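Local coordinates for uncharacterized protein MG027 (Mycoplasma genitalium, PDB 1Q8C) that is of unknown function but adopts an all-helical fold resembling that of NusB proteins, which hints at a related role in RNA binding or transcription, at residues F69-E77 against T103-K114. Sequence-based numbering, arbitrary orientation.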
loop_
_atom_site.group_PDB
_atom_site.type_symbol
_atom_site.label_atom_id
_atom_site.label_comp_id
_atom_site.label_asym_id
_atom_site.label_seq_id
_atom_site.Cartn_x
_atom_site.Cartn_y
_atom_site.Cartn_z
ATOM N N PHE A 69 -9.526 7.793 -2.046
ATOM C CA PHE A 69 -10.450 8.351 -1.070
ATOM C C PHE A 69 -11.059 7.263 -0.172
ATOM O O PHE A 69 -11.136 7.438 1.037
ATOM C CB PHE A 69 -11.560 9.176 -1.741
ATOM C CG PHE A 69 -12.227 10.159 -0.809
ATOM C CD1 PHE A 69 -11.846 11.495 -0.789
ATOM C CD2 PHE A 69 -13.246 9.742 0.052
ATOM C CE1 PHE A 69 -12.470 12.400 0.065
ATOM C CE2 PHE A 69 -13.872 10.638 0.913
ATOM C CZ PHE A 69 -13.486 11.972 0.915
ATOM N N SER A 70 -11.474 6.143 -0.749
ATOM C CA SER A 70 -12.090 5.072 0.035
ATOM C C SER A 70 -11.090 4.332 0.899
ATOM O O SER A 70 -11.367 4.031 2.049
ATOM C CB SER A 70 -12.742 4.048 -0.876
ATOM O OG SER A 70 -13.608 4.687 -1.774
ATOM N N PHE A 71 -9.948 3.989 0.313
ATOM C CA PHE A 71 -8.879 3.317 1.050
ATOM C C PHE A 71 -8.474 4.165 2.263
ATOM O O PHE A 71 -8.392 3.667 3.374
ATOM C CB PHE A 71 -7.662 3.069 0.133
ATOM C CG PHE A 71 -7.867 1.992 -0.935
ATOM C CD1 PHE A 71 -6.927 1.820 -1.929
ATOM C CD2 PHE A 71 -8.973 1.155 -0.931
ATOM C CE1 PHE A 71 -7.078 0.835 -2.900
ATOM C CE2 PHE A 71 -9.120 0.167 -1.903
ATOM C CZ PHE A 71 -8.170 0.016 -2.887
ATOM N N GLN A 72 -8.250 5.453 2.050
ATOM C CA GLN A 72 -7.846 6.348 3.130
ATOM C C GLN A 72 -8.905 6.388 4.226
ATOM O O GLN A 72 -8.574 6.425 5.401
ATOM C CB GLN A 72 -7.600 7.759 2.597
ATOM C CG GLN A 72 -6.385 7.887 1.665
ATOM C CD GLN A 72 -5.140 8.387 2.384
ATOM O OE1 GLN A 72 -4.776 7.861 3.440
ATOM N NE2 GLN A 72 -4.483 9.404 1.813
ATOM N N LYS A 73 -10.176 6.382 3.839
ATOM C CA LYS A 73 -11.268 6.321 4.803
ATOM C C LYS A 73 -11.252 5.012 5.583
ATOM O O LYS A 73 -11.244 5.034 6.816
ATOM C CB LYS A 73 -12.615 6.492 4.111
ATOM C CG LYS A 73 -13.449 7.663 4.636
ATOM C CD LYS A 73 -12.784 9.022 4.415
ATOM C CE LYS A 73 -13.740 10.196 4.735
ATOM N NZ LYS A 73 -13.227 11.525 4.236
ATOM N N LYS A 74 -11.257 3.882 4.876
ATOM C CA LYS A 74 -11.237 2.560 5.515
ATOM C C LYS A 74 -10.115 2.442 6.542
ATOM O O LYS A 74 -10.309 1.903 7.628
ATOM C CB LYS A 74 -11.097 1.451 4.476
ATOM C CG LYS A 74 -12.376 1.162 3.709
ATOM C CD LYS A 74 -12.107 0.245 2.523
ATOM C CE LYS A 74 -13.143 0.426 1.407
ATOM N NZ LYS A 74 -12.766 -0.359 0.172
ATOM N N ILE A 75 -8.941 2.949 6.187
ATOM C CA ILE A 75 -7.825 3.021 7.119
ATOM C C ILE A 75 -8.209 3.890 8.329
ATOM O O ILE A 75 -8.282 3.391 9.443
ATOM C CB ILE A 75 -6.586 3.568 6.386
ATOM C CG1 ILE A 75 -6.040 2.481 5.462
ATOM C CG2 ILE A 75 -5.529 4.038 7.373
ATOM C CD1 ILE A 75 -5.202 2.994 4.327
ATOM N N GLU A 76 -8.457 5.178 8.101
ATOM C CA GLU A 76 -8.921 6.109 9.135
ATOM C C GLU A 76 -9.767 5.414 10.207
ATOM O O GLU A 76 -9.496 5.534 11.410
ATOM C CB GLU A 76 -9.745 7.243 8.491
ATOM C CG GLU A 76 -9.666 8.612 9.179
ATOM C CD GLU A 76 -10.711 9.616 8.657
ATOM O OE1 GLU A 76 -11.134 10.534 9.447
ATOM O OE2 GLU A 76 -11.107 9.500 7.456
ATOM N N GLU A 77 -10.779 4.669 9.766
ATOM C CA GLU A 77 -11.784 4.104 10.675
ATOM C C GLU A 77 -11.430 2.746 11.296
ATOM O O GLU A 77 -12.043 2.343 12.289
ATOM C CB GLU A 77 -13.128 3.980 9.951
ATOM C CG GLU A 77 -13.588 5.255 9.241
ATOM C CD GLU A 77 -14.745 4.998 8.290
ATOM O OE1 GLU A 77 -14.648 4.037 7.481
ATOM O OE2 GLU A 77 -15.753 5.749 8.365
ATOM N N THR A 103 1.353 4.093 6.260
ATOM C CA THR A 103 0.139 4.286 5.470
ATOM C C THR A 103 0.391 3.866 4.010
ATOM O O THR A 103 -0.419 3.180 3.423
ATOM C CB THR A 103 -0.370 5.764 5.530
ATOM O OG1 THR A 103 -0.696 6.137 6.875
ATOM C CG2 THR A 103 -1.693 5.917 4.795
ATOM N N ALA A 104 1.528 4.259 3.439
ATOM C CA ALA A 104 1.831 3.965 2.032
ATOM C C ALA A 104 1.942 2.459 1.814
ATOM O O ALA A 104 1.529 1.937 0.780
ATOM C CB ALA A 104 3.130 4.676 1.606
ATOM N N VAL A 105 2.514 1.775 2.807
ATOM C CA VAL A 105 2.587 0.321 2.807
ATOM C C VAL A 105 1.179 -0.303 2.860
ATOM O O VAL A 105 0.897 -1.249 2.130
ATOM C CB VAL A 105 3.393 -0.215 4.000
ATOM C CG1 VAL A 105 3.220 -1.744 4.112
ATOM C CG2 VAL A 105 4.859 0.175 3.881
ATOM N N VAL A 106 0.303 0.218 3.714
ATOM C CA VAL A 106 -1.058 -0.315 3.817
ATOM C C VAL A 106 -1.863 -0.019 2.525
ATOM O O VAL A 106 -2.580 -0.870 2.040
ATOM C CB VAL A 106 -1.825 0.235 5.038
ATOM C CG1 VAL A 106 -3.295 -0.197 4.974
ATOM C CG2 VAL A 106 -1.208 -0.270 6.350
ATOM N N LEU A 107 -1.755 1.179 1.979
ATOM C CA LEU A 107 -2.471 1.487 0.735
ATOM C C LEU A 107 -2.000 0.634 -0.433
ATOM O O LEU A 107 -2.769 0.374 -1.353
ATOM C CB LEU A 107 -2.313 2.959 0.378
ATOM C CG LEU A 107 -3.101 3.864 1.317
ATOM C CD1 LEU A 107 -2.582 5.279 1.222
ATOM C CD2 LEU A 107 -4.572 3.792 0.980
ATOM N N CYS A 108 -0.747 0.192 -0.409
ATOM C CA CYS A 108 -0.234 -0.628 -1.506
ATOM C C CYS A 108 -0.891 -1.999 -1.462
ATOM O O CYS A 108 -1.282 -2.531 -2.491
ATOM C CB CYS A 108 1.301 -0.722 -1.469
ATOM S SG CYS A 108 2.069 -1.783 -2.755
ATOM N N ALA A 109 -1.030 -2.545 -0.253
ATOM C CA ALA A 109 -1.656 -3.843 -0.012
ATOM C C ALA A 109 -3.131 -3.878 -0.436
ATOM O O ALA A 109 -3.608 -4.870 -1.014
ATOM C CB ALA A 109 -1.533 -4.206 1.479
ATOM N N LEU A 110 -3.846 -2.808 -0.095
ATOM C CA LEU A 110 -5.226 -2.599 -0.520
ATOM C C LEU A 110 -5.310 -2.492 -2.033
ATOM O O LEU A 110 -6.205 -3.051 -2.656
ATOM C CB LEU A 110 -5.778 -1.299 0.071
ATOM C CG LEU A 110 -5.911 -1.223 1.594
ATOM C CD1 LEU A 110 -6.375 0.137 2.074
ATOM C CD2 LEU A 110 -6.896 -2.254 2.027
ATOM N N SER A 111 -4.375 -1.749 -2.613
ATOM C CA SER A 111 -4.359 -1.511 -4.050
ATOM C C SER A 111 -4.078 -2.801 -4.775
ATOM O O SER A 111 -4.656 -3.048 -5.822
ATOM C CB SER A 111 -3.295 -0.472 -4.423
ATOM O OG SER A 111 -3.515 0.747 -3.738
ATOM N N GLU A 112 -3.223 -3.638 -4.182
ATOM C CA GLU A 112 -2.788 -4.863 -4.819
ATOM C C GLU A 112 -3.850 -5.934 -4.722
ATOM O O GLU A 112 -4.049 -6.709 -5.650
ATOM C CB GLU A 112 -1.468 -5.386 -4.222
ATOM C CG GLU A 112 -1.097 -6.740 -4.817
ATOM C CD GLU A 112 0.232 -7.329 -4.367
ATOM O OE1 GLU A 112 0.466 -8.501 -4.735
ATOM O OE2 GLU A 112 1.031 -6.645 -3.682
ATOM N N GLN A 113 -4.524 -6.013 -3.588
ATOM C CA GLN A 113 -5.576 -6.998 -3.477
ATOM C C GLN A 113 -6.676 -6.667 -4.462
ATOM O O GLN A 113 -7.311 -7.559 -5.013
ATOM C CB GLN A 113 -6.136 -7.067 -2.070
ATOM C CG GLN A 113 -7.132 -8.201 -1.957
ATOM C CD GLN A 113 -7.429 -8.597 -0.530
ATOM O OE1 GLN A 113 -7.106 -9.699 -0.119
ATOM N NE2 GLN A 113 -8.070 -7.718 0.208
ATOM N N LYS A 114 -6.904 -5.374 -4.663
ATOM C CA LYS A 114 -7.903 -4.895 -5.613
ATOM C C LYS A 114 -7.508 -5.219 -7.061
ATOM O O LYS A 114 -8.312 -5.698 -7.835
ATOM C CB LYS A 114 -8.081 -3.371 -5.452
ATOM C CG LYS A 114 -9.068 -2.726 -6.431
ATOM C CD LYS A 114 -10.492 -3.101 -6.093
ATOM C CE LYS A 114 -11.423 -1.908 -6.158
ATOM N NZ LYS A 114 -11.543 -1.177 -4.844
#
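Phe71 enters helix 103-114 as a knob into a hole formed by Leu107, Leu110, Ser111 and Lys114, at a helix-helix crossing inside the NusB-like helical bundle. The two segments run at 121° to each other, their axes 10.4 Å apart at closest approach. With CG anti to its carbonyl carbon (chi1 -71°), Phe71 carries its ring over the start of the Leu110 side chain. Leu110 CB stands 3.8 Å from the ring centroid and only 7° off the normal, a CH-pi contact centred on one face. The ring's far end also reaches the backbone, where Phe71 CZ lies 3.6 Å from Leu110 O. Ser111 OG comes to the ring edge near its plane, while the bent chain of Lys114 brings NZ obliquely beside CE2; that amine also makes a weak hydrogen bond to Asn67, one turn earlier on helix 55-81.

One turn beyond Phe71, Ile75 extends the apolar seam. Its CD1 touches Val106 CG1, Leu107 CD2 and Leu110 CD1, and the Ile75 side chain crosses that of Leu107 at about a right angle. Leu107 CD2 is gripped by both residues, lying 3.3 Å from Phe71 CB and 3.5 Å from Ile75 CD1, tight for carbon pairs. Gln72 flanks this seam, its OE1 resting near the methyl groups of Thr103 and Leu107. No hydrogen bond joins the segments. The Ser111 hydroxyl turns back to its own helix, where OG donates to Leu107 O at a short 2.5 Å, arriving on the face of the carbonyl plane opposite Ser111 N.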